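Local coordinates for putative capsid protein of prophage (Escherichia coli CFT073, PDB 3BQW) that is of unproven function but probably acts as a major capsid protein, assembling in many copies into the head shell of a phage, at residues V141-T146 with I161-P166; A61-M66 with S80-G85; N149-E154 with A334-P339. All coordinates share one frame; numbering follows the deposited sequence.

Interaction 1: V141-T146 with I161-P166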
loop_
_atom_site.group_PDB
_atom_site.type_symbol
_atom_site.label_atom_id
_atom_site.label_comp_id
_atom_site.label_asym_id
_atom_site.label_seq_id
_atom_site.Cartn_x
_atom_site.Cartn_y
_atom_site.Cartn_z
ATOM N N VAL A 141 -5.701 0.806 -0.558
ATOM C CA VAL A 141 -6.548 1.843 -1.083
ATOM C C VAL A 141 -7.858 1.253 -1.597
ATOM O O VAL A 141 -8.917 1.810 -1.376
ATOM C CB VAL A 141 -5.868 2.665 -2.206
ATOM C CG1 VAL A 141 -6.867 3.693 -2.778
ATOM C CG2 VAL A 141 -4.608 3.365 -1.685
ATOM N N ASN A 142 -7.790 0.133 -2.286
ATOM C CA ASN A 142 -9.013 -0.545 -2.721
ATOM C C ASN A 142 -9.926 -0.957 -1.562
ATOM O O ASN A 142 -11.128 -0.805 -1.640
ATOM C CB ASN A 142 -8.665 -1.745 -3.602
ATOM C CG ASN A 142 -8.113 -1.336 -4.975
ATOM O OD1 ASN A 142 -7.893 -0.173 -5.248
ATOM N ND2 ASN A 142 -7.860 -2.318 -5.826
ATOM N N ALA A 143 -9.356 -1.478 -0.490
ATOM C CA ALA A 143 -10.145 -1.876 0.666
ATOM C C ALA A 143 -10.882 -0.673 1.265
ATOM O O ALA A 143 -12.073 -0.726 1.488
ATOM C CB ALA A 143 -9.268 -2.551 1.714
ATOM N N VAL A 144 -10.157 0.414 1.491
ATOM C CA VAL A 144 -10.699 1.637 2.088
ATOM C C VAL A 144 -11.765 2.271 1.203
ATOM O O VAL A 144 -12.778 2.741 1.719
ATOM C CB VAL A 144 -9.548 2.661 2.371
ATOM C CG1 VAL A 144 -10.093 4.076 2.623
ATOM C CG2 VAL A 144 -8.697 2.169 3.536
ATOM N N THR A 145 -11.556 2.272 -0.119
ATOM C CA THR A 145 -12.418 3.023 -1.031
ATOM C C THR A 145 -13.592 2.226 -1.604
ATOM O O THR A 145 -14.571 2.815 -2.067
ATOM C CB THR A 145 -11.614 3.659 -2.190
ATOM O OG1 THR A 145 -10.974 2.643 -2.984
ATOM C CG2 THR A 145 -10.559 4.640 -1.640
ATOM N N THR A 146 -13.477 0.898 -1.618
ATOM C CA THR A 146 -14.525 0.029 -2.183
ATOM C C THR A 146 -14.945 -1.095 -1.242
ATOM O O THR A 146 -15.879 -1.810 -1.547
ATOM C CB THR A 146 -14.056 -0.656 -3.499
ATOM O OG1 THR A 146 -13.045 -1.650 -3.217
ATOM C CG2 THR A 146 -13.540 0.375 -4.524
ATOM N N ILE A 161 -12.098 -10.712 -1.806
ATOM C CA ILE A 161 -12.326 -10.448 -0.394
ATOM C C ILE A 161 -13.216 -9.222 -0.314
ATOM O O ILE A 161 -12.937 -8.194 -0.958
ATOM C CB ILE A 161 -11.020 -10.107 0.380
ATOM C CG1 ILE A 161 -10.096 -11.307 0.442
ATOM C CG2 ILE A 161 -11.339 -9.646 1.802
ATOM C CD1 ILE A 161 -8.647 -10.930 0.887
ATOM N N ASP A 162 -14.259 -9.324 0.491
ATOM C CA ASP A 162 -15.169 -8.224 0.719
ATOM C C ASP A 162 -15.293 -7.973 2.225
ATOM O O ASP A 162 -15.784 -8.819 2.978
ATOM C CB ASP A 162 -16.526 -8.537 0.097
ATOM C CG ASP A 162 -17.488 -7.382 0.154
ATOM O OD1 ASP A 162 -17.096 -6.264 0.572
ATOM O OD2 ASP A 162 -18.665 -7.590 -0.237
ATOM N N TRP A 163 -14.808 -6.811 2.638
ATOM C CA TRP A 163 -14.881 -6.356 4.036
ATOM C C TRP A 163 -16.248 -5.748 4.365
ATOM O O TRP A 163 -16.497 -5.393 5.509
ATOM C CB TRP A 163 -13.796 -5.336 4.304
ATOM C CG TRP A 163 -12.386 -5.858 4.010
ATOM C CD1 TRP A 163 -11.570 -5.491 2.968
ATOM C CD2 TRP A 163 -11.673 -6.863 4.750
ATOM N NE1 TRP A 163 -10.383 -6.196 3.035
ATOM C CE2 TRP A 163 -10.412 -7.033 4.117
ATOM C CE3 TRP A 163 -11.973 -7.632 5.887
ATOM C CZ2 TRP A 163 -9.455 -7.931 4.583
ATOM C CZ3 TRP A 163 -11.020 -8.526 6.353
ATOM C CH2 TRP A 163 -9.769 -8.671 5.698
ATOM N N LYS A 164 -17.109 -5.645 3.348
ATOM C CA LYS A 164 -18.511 -5.225 3.463
ATOM C C LYS A 164 -18.586 -3.811 4.031
ATOM O O LYS A 164 -19.140 -3.589 5.107
ATOM C CB LYS A 164 -19.358 -6.207 4.312
ATOM C CG LYS A 164 -19.436 -7.677 3.813
ATOM C CD LYS A 164 -20.695 -8.037 3.023
ATOM C CE LYS A 164 -21.053 -9.549 3.113
ATOM N NZ LYS A 164 -21.861 -10.055 1.934
ATOM N N ILE A 165 -18.020 -2.850 3.315
ATOM C CA ILE A 165 -18.145 -1.466 3.750
ATOM C C ILE A 165 -19.620 -1.055 3.513
ATOM O O ILE A 165 -20.211 -1.428 2.501
ATOM C CB ILE A 165 -17.103 -0.543 3.048
ATOM C CG1 ILE A 165 -16.888 0.727 3.889
ATOM C CG2 ILE A 165 -17.502 -0.222 1.605
ATOM C CD1 ILE A 165 -15.922 1.738 3.280
ATOM N N PRO A 166 -20.248 -0.363 4.467
ATOM C CA PRO A 166 -21.612 0.084 4.169
ATOM C C PRO A 166 -21.683 0.926 2.889
ATOM O O PRO A 166 -20.771 1.689 2.606
ATOM C CB PRO A 166 -21.997 0.900 5.419
ATOM C CG PRO A 166 -21.143 0.321 6.495
ATOM C CD PRO A 166 -19.833 0.048 5.817
HETATM O O HOH W 1 -17.603 -3.705 0.656
#
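Asp162 OD1 takes two donors at once: the backbone N of Lys164, 2.8 Å away, and a water at 2.6 Å that carries the grip toward the helix. The same water accepts a bond from Ile165 N at 2.8 Å and donates weakly, over 3.4 Å, to Thr146 O at the end of helix 113-146. Lys164 N approaches from far above the carboxylate plane, 59° out of it, and closes an Asx turn where strand 159-162 gives way to loop. The other oxygen, Asp162 OD2, is claimed by a salt bridge to Arg73.

Van der Waals touches make the rest. The apolar one is Ala143 CB on the indole of Trp163, met obliquely at its five-membered ring, 3.9 Å from CD1, with NE1 hardly farther. Ile161 CG2, of the same segment as Trp163, covers one face of the indole 3.6 Å above its plane, offset toward the rim. The methyls of Ile165 rest on carbonyl oxygens instead: CD1 lies 3.7 Å from Val144 O, and CG2 lies 3.9 Å from Thr146 O. A chi1 of -158° sends CG1 opposite the backbone N and lodges CG2 between that N and the carbonyl carbon. The helix end is tied internally as well, for the hydroxyls of Thr145 and Thr146 bond to Val141 O and Asn142 O, each on the face of the carbonyl opposite to that used by the backbone N-H.

The contact joins the last turn of a long helix, consistent with the spine helix of HK97-like capsid proteins, to the loop that follows strand 159-162. The polar link runs through one water, which implies a junction fixed more by shape than by direct polar bonds, with Asp162 probably kept ionised by Arg73.

Interaction 2: A61-M66 with S80-G85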
loop_
_atom_site.group_PDB
_atom_site.type_symbol
_atom_site.label_atom_id
_atom_site.label_comp_id
_atom_site.label_asym_id
_atom_site.label_seq_id
_atom_site.Cartn_x
_atom_site.Cartn_y
_atom_site.Cartn_z
ATOM N N ALA A 61 -13.740 -12.056 6.734
ATOM C CA ALA A 61 -14.125 -11.387 5.497
ATOM C C ALA A 61 -14.990 -12.342 4.694
ATOM O O ALA A 61 -14.955 -13.556 4.898
ATOM C CB ALA A 61 -12.883 -10.962 4.685
ATOM N N PHE A 62 -15.794 -11.773 3.807
ATOM C CA PHE A 62 -16.646 -12.537 2.911
ATOM C C PHE A 62 -15.871 -12.770 1.630
ATOM O O PHE A 62 -15.575 -11.844 0.868
ATOM C CB PHE A 62 -17.932 -11.772 2.647
ATOM C CG PHE A 62 -19.016 -12.588 1.986
ATOM C CD1 PHE A 62 -19.870 -13.361 2.739
ATOM C CD2 PHE A 62 -19.215 -12.517 0.621
ATOM C CE1 PHE A 62 -20.883 -14.071 2.136
ATOM C CE2 PHE A 62 -20.225 -13.229 0.003
ATOM C CZ PHE A 62 -21.053 -13.998 0.754
ATOM N N CYS A 63 -15.538 -14.028 1.409
ATOM C CA CYS A 63 -14.689 -14.443 0.329
ATOM C C CYS A 63 -15.511 -15.198 -0.704
ATOM O O CYS A 63 -16.254 -16.116 -0.368
ATOM C CB CYS A 63 -13.554 -15.311 0.881
ATOM S SG CYS A 63 -12.433 -14.339 1.906
ATOM N N SER A 64 -15.375 -14.780 -1.959
ATOM C CA SER A 64 -16.148 -15.315 -3.058
ATOM C C SER A 64 -15.231 -15.747 -4.197
ATOM O O SER A 64 -14.332 -15.011 -4.567
ATOM C CB SER A 64 -17.123 -14.254 -3.591
ATOM O OG SER A 64 -18.089 -13.885 -2.631
ATOM N N PRO A 65 -15.526 -16.907 -4.826
ATOM C CA PRO A 65 -14.744 -17.241 -5.992
ATOM C C PRO A 65 -15.166 -16.356 -7.192
ATOM O O PRO A 65 -16.205 -15.660 -7.150
ATOM C CB PRO A 65 -15.087 -18.722 -6.232
ATOM C CG PRO A 65 -16.416 -18.923 -5.654
ATOM C CD PRO A 65 -16.609 -17.871 -4.576
ATOM N N MET A 66 -14.365 -16.409 -8.250
ATOM C CA MET A 66 -14.606 -15.623 -9.447
ATOM C C MET A 66 -14.512 -16.559 -10.640
ATOM O O MET A 66 -13.795 -17.555 -10.605
ATOM C CB MET A 66 -13.585 -14.480 -9.579
ATOM C CG MET A 66 -13.611 -13.451 -8.424
ATOM S SD MET A 66 -12.396 -12.124 -8.503
ATOM C CE MET A 66 -12.771 -11.406 -10.105
ATOM N N SER A 80 -12.606 -16.643 8.556
ATOM C CA SER A 80 -11.447 -16.040 9.205
ATOM C C SER A 80 -10.133 -16.557 8.618
ATOM O O SER A 80 -9.053 -16.093 8.977
ATOM C CB SER A 80 -11.516 -16.279 10.714
ATOM O OG SER A 80 -11.433 -17.659 11.007
ATOM N N THR A 81 -10.231 -17.502 7.695
ATOM C CA THR A 81 -9.091 -17.988 6.937
ATOM C C THR A 81 -9.033 -17.266 5.597
ATOM O O THR A 81 -9.953 -17.389 4.784
ATOM C CB THR A 81 -9.198 -19.504 6.714
ATOM O OG1 THR A 81 -9.377 -20.133 7.981
ATOM C CG2 THR A 81 -7.949 -20.075 6.042
ATOM N N ILE A 82 -7.949 -16.516 5.387
ATOM C CA ILE A 82 -7.728 -15.731 4.179
ATOM C C ILE A 82 -6.483 -16.260 3.464
ATOM O O ILE A 82 -5.431 -16.394 4.071
ATOM C CB ILE A 82 -7.499 -14.230 4.512
ATOM C CG1 ILE A 82 -8.661 -13.654 5.338
ATOM C CG2 ILE A 82 -7.230 -13.413 3.229
ATOM C CD1 ILE A 82 -9.941 -13.482 4.609
ATOM N N LYS A 83 -6.601 -16.546 2.176
ATOM C CA LYS A 83 -5.465 -16.979 1.371
ATOM C C LYS A 83 -4.821 -15.740 0.732
ATOM O O LYS A 83 -5.436 -15.060 -0.053
ATOM C CB LYS A 83 -5.920 -18.008 0.323
ATOM C CG LYS A 83 -4.797 -18.579 -0.596
ATOM C CD LYS A 83 -3.740 -19.504 0.086
ATOM C CE LYS A 83 -2.354 -19.433 -0.594
ATOM N NZ LYS A 83 -1.803 -18.014 -0.928
ATOM N N PRO A 84 -3.594 -15.387 1.144
ATOM C CA PRO A 84 -2.962 -14.210 0.537
ATOM C C PRO A 84 -2.450 -14.433 -0.897
ATOM O O PRO A 84 -2.209 -15.552 -1.298
ATOM C CB PRO A 84 -1.814 -13.921 1.485
ATOM C CG PRO A 84 -1.431 -15.284 1.996
ATOM C CD PRO A 84 -2.745 -15.991 2.188
ATOM N N GLY A 85 -2.325 -13.354 -1.660
ATOM C CA GLY A 85 -1.682 -13.398 -2.959
ATOM C C GLY A 85 -0.183 -13.569 -2.753
ATOM O O GLY A 85 0.467 -12.706 -2.184
#
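Ile82 points the end of its longer branch into the angle between Ala61 and Cys63, with CD1 lying 3.8 Å from Cys63 SG and 3.9 Å from Ala61 CB. These two touches make up the contact, and both are apolar. The CB of Ile82 does not aim at strand 61-67; the side chain gets there by bending. With chi1 at -55°, CG1 stands opposite the carbonyl carbon and beside the backbone N, and a chi2 of -71° turns CD1 over toward the strand. CG2, opposite the backbone N, packs 3.7 Å from Ile161 CD1.

Strand 61-67 forms a hairpin with strand 70-79, Ala61 bonding to Thr79 and Cys63 to Tyr77 through the backbone, and belongs to an antiparallel sheet of four strands. The chain leaves that hairpin at Ser80, whose CA is 6.5 Å from Ala61 CA, and enters the short strand 81-82, which pairs with strand 47-48 instead. Ile82 therefore packs the small two-stranded sheet against one face of the larger one, where Tyr159 and Ile161 of the next strand extend the apolar surface, while Ile47 covers it from its own sheet.

Cys63 reaches forward to meet the methyl of Ile82: its CB points toward 80-85, and a chi1 of -68° places SG beside its own backbone N. Ala61 CB, two residues earlier on the same face of the strand, supplies the second wall. With no torsion to adjust, this methyl stands where the backbone puts it, aimed neither at 80-85 nor away from it, and it is the bent isoleucine that closes the distance. One terminal methyl thus touches a sulfur and a methyl from neighbouring positions on that face, while Lys83, next along the chain, accepts a hydrogen bond at its carbonyl O from Tyr159 OH.

Interaction 3: N149-E154 with A334-P339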
loop_
_atom_site.group_PDB
_atom_site.type_symbol
_atom_site.label_atom_id
_atom_site.label_comp_id
_atom_site.label_asym_id
_atom_site.label_seq_id
_atom_site.Cartn_x
_atom_site.Cartn_y
_atom_site.Cartn_z
ATOM N N ASN A 149 -11.076 -6.350 -2.254
ATOM C CA ASN A 149 -9.833 -6.694 -2.919
ATOM C C ASN A 149 -10.053 -7.902 -3.827
ATOM O O ASN A 149 -10.737 -8.875 -3.437
ATOM C CB ASN A 149 -8.750 -7.086 -1.904
ATOM C CG ASN A 149 -8.239 -5.927 -1.089
ATOM O OD1 ASN A 149 -8.402 -4.738 -1.445
ATOM N ND2 ASN A 149 -7.602 -6.259 0.021
ATOM N N ILE A 150 -9.434 -7.857 -5.008
ATOM C CA ILE A 150 -9.287 -9.038 -5.849
ATOM C C ILE A 150 -7.919 -9.649 -5.611
ATOM O O ILE A 150 -6.906 -9.008 -5.818
ATOM C CB ILE A 150 -9.483 -8.715 -7.329
ATOM C CG1 ILE A 150 -10.959 -8.387 -7.576
ATOM C CG2 ILE A 150 -9.021 -9.930 -8.233
ATOM C CD1 ILE A 150 -11.211 -7.547 -8.806
ATOM N N ILE A 151 -7.905 -10.893 -5.141
ATOM C CA ILE A 151 -6.679 -11.569 -4.754
ATOM C C ILE A 151 -6.284 -12.583 -5.833
ATOM O O ILE A 151 -7.090 -13.418 -6.250
ATOM C CB ILE A 151 -6.839 -12.260 -3.366
ATOM C CG1 ILE A 151 -7.341 -11.263 -2.297
ATOM C CG2 ILE A 151 -5.535 -12.979 -2.923
ATOM C CD1 ILE A 151 -6.583 -9.911 -2.238
ATOM N N GLU A 152 -5.035 -12.476 -6.280
ATOM C CA GLU A 152 -4.417 -13.412 -7.220
ATOM C C GLU A 152 -3.005 -13.768 -6.727
ATOM O O GLU A 152 -2.366 -12.988 -6.016
ATOM C CB GLU A 152 -4.294 -12.807 -8.625
ATOM C CG GLU A 152 -5.076 -11.514 -8.866
ATOM C CD GLU A 152 -4.960 -11.005 -10.310
ATOM O OE1 GLU A 152 -4.111 -11.543 -11.071
ATOM O OE2 GLU A 152 -5.737 -10.085 -10.681
ATOM N N GLY A 153 -2.502 -14.925 -7.139
ATOM C CA GLY A 153 -1.148 -15.308 -6.761
ATOM C C GLY A 153 -0.746 -16.703 -7.176
ATOM O O GLY A 153 -1.526 -17.449 -7.769
ATOM N N GLU A 154 0.492 -17.048 -6.848
ATOM C CA GLU A 154 1.049 -18.363 -7.160
ATOM C C GLU A 154 0.216 -19.417 -6.433
ATOM O O GLU A 154 0.017 -19.333 -5.208
ATOM C CB GLU A 154 2.535 -18.460 -6.717
ATOM C CG GLU A 154 3.442 -17.237 -7.074
ATOM C CD GLU A 154 3.711 -17.088 -8.578
ATOM O OE1 GLU A 154 3.795 -18.145 -9.278
ATOM O OE2 GLU A 154 3.847 -15.919 -9.047
ATOM N N ALA A 334 3.890 -12.704 1.020
ATOM C CA ALA A 334 2.453 -13.021 0.909
ATOM C C ALA A 334 1.640 -12.092 1.801
ATOM O O ALA A 334 1.011 -12.536 2.739
ATOM C CB ALA A 334 2.187 -14.512 1.267
ATOM N N PRO A 335 1.650 -10.792 1.493
ATOM C CA PRO A 335 0.956 -9.768 2.268
ATOM C C PRO A 335 -0.518 -9.602 1.929
ATOM O O PRO A 335 -0.929 -9.771 0.770
ATOM C CB PRO A 335 1.705 -8.494 1.891
ATOM C CG PRO A 335 2.097 -8.724 0.459
ATOM C CD PRO A 335 2.375 -10.197 0.346
ATOM N N GLN A 336 -1.293 -9.249 2.956
ATOM C CA GLN A 336 -2.701 -8.890 2.817
ATOM C C GLN A 336 -3.061 -7.854 3.887
ATOM O O GLN A 336 -2.926 -8.142 5.078
ATOM C CB GLN A 336 -3.577 -10.123 3.045
ATOM C CG GLN A 336 -5.088 -9.852 2.970
ATOM C CD GLN A 336 -5.505 -9.199 1.667
ATOM O OE1 GLN A 336 -5.130 -9.669 0.589
ATOM N NE2 GLN A 336 -6.290 -8.112 1.754
ATOM N N PRO A 337 -3.459 -6.635 3.475
ATOM C CA PRO A 337 -3.975 -5.652 4.424
ATOM C C PRO A 337 -5.281 -6.107 5.097
ATOM O O PRO A 337 -6.154 -6.683 4.454
ATOM C CB PRO A 337 -4.199 -4.393 3.575
ATOM C CG PRO A 337 -3.561 -4.647 2.307
ATOM C CD PRO A 337 -3.348 -6.086 2.117
ATOM N N VAL A 338 -5.354 -5.896 6.404
ATOM C CA VAL A 338 -6.531 -6.223 7.175
ATOM C C VAL A 338 -6.903 -4.970 7.963
ATOM O O VAL A 338 -6.097 -4.509 8.768
ATOM C CB VAL A 338 -6.280 -7.395 8.148
ATOM C CG1 VAL A 338 -7.538 -7.682 8.941
ATOM C CG2 VAL A 338 -5.819 -8.646 7.370
ATOM N N PRO A 339 -8.108 -4.436 7.735
ATOM C CA PRO A 339 -8.469 -3.178 8.385
ATOM C C PRO A 339 -8.865 -3.393 9.818
ATOM O O PRO A 339 -9.209 -4.510 10.200
ATOM C CB PRO A 339 -9.663 -2.688 7.567
ATOM C CG PRO A 339 -10.345 -3.946 7.128
ATOM C CD PRO A 339 -9.201 -4.933 6.864
#
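Gln336 brings its amide down onto the side chains of Asn149 and Ile151, two residues apart on one strand, and nearly all of the close packing is made by that one group. Gln336 OE1 lies 3.2 Å from Ile151 CD1, a snug approach of an oxygen to a methyl, with Ile151 CG1 behind it at 4.0 Å. The amide of Asn149 meets that of Gln336 from the opposite direction, their planes turned 48° apart. The Gln336 chain leaves the backbone extended, CG opposite the backbone N, then bends at chi2 (55°), which folds the amide toward strand 148-151. A local bond helps to fix its rotation: Gln336 NE2 donates to Pro337 O over 3.1 Å, on a lone pair and in the plane of that carbonyl.

Away from this knot the segments diverge. Even at their nearest the backbones stay well apart, with Ile151 CA and Gln336 CA separated by 9.0 Å, a gap spanned by side chains and not by strand pairing. Past Ile151 the chain turns outward: Glu152 and Glu154 are exposed and take no part, Glu152 forming a salt bridge with Arg158 instead.

The two strands belong to different sheets. Strand 148-151 is an edge of the antiparallel four-stranded sheet, beside strand 159-162, whose Ile161 also touches Gln336. Strand 327-338 runs in a mixed sheet next to strand 292-295, while helix 113-146 packs on both, Leu139 lying against Asn149 and Pro337, and Val136 against Pro335.

How the interactions relate
Interactions 1, 2 and 3 cluster tightly, with centres 13 Å (1 and 2), 12 Å (1 and 3) and 9 Å (2 and 3) apart, and each draws on the antiparallel sheet of strands 70-79, 61-67, 159-162 and 148-151. Along the chain interaction 2 closes before the others open; interactions 1 and 3 then interleave, since 149-154 falls between 141-146 and 161-166. Interactions 1 and 2 close short spans of chain, while interaction 3 ties in a strand 180 residues away. Strand 159-162 lies between strands 61-67 and 148-151. Together the contacts bring the end of helix 113-146, the small sheet of 81-82 and strand 327-338 against this sheet of the putative capsid subunit.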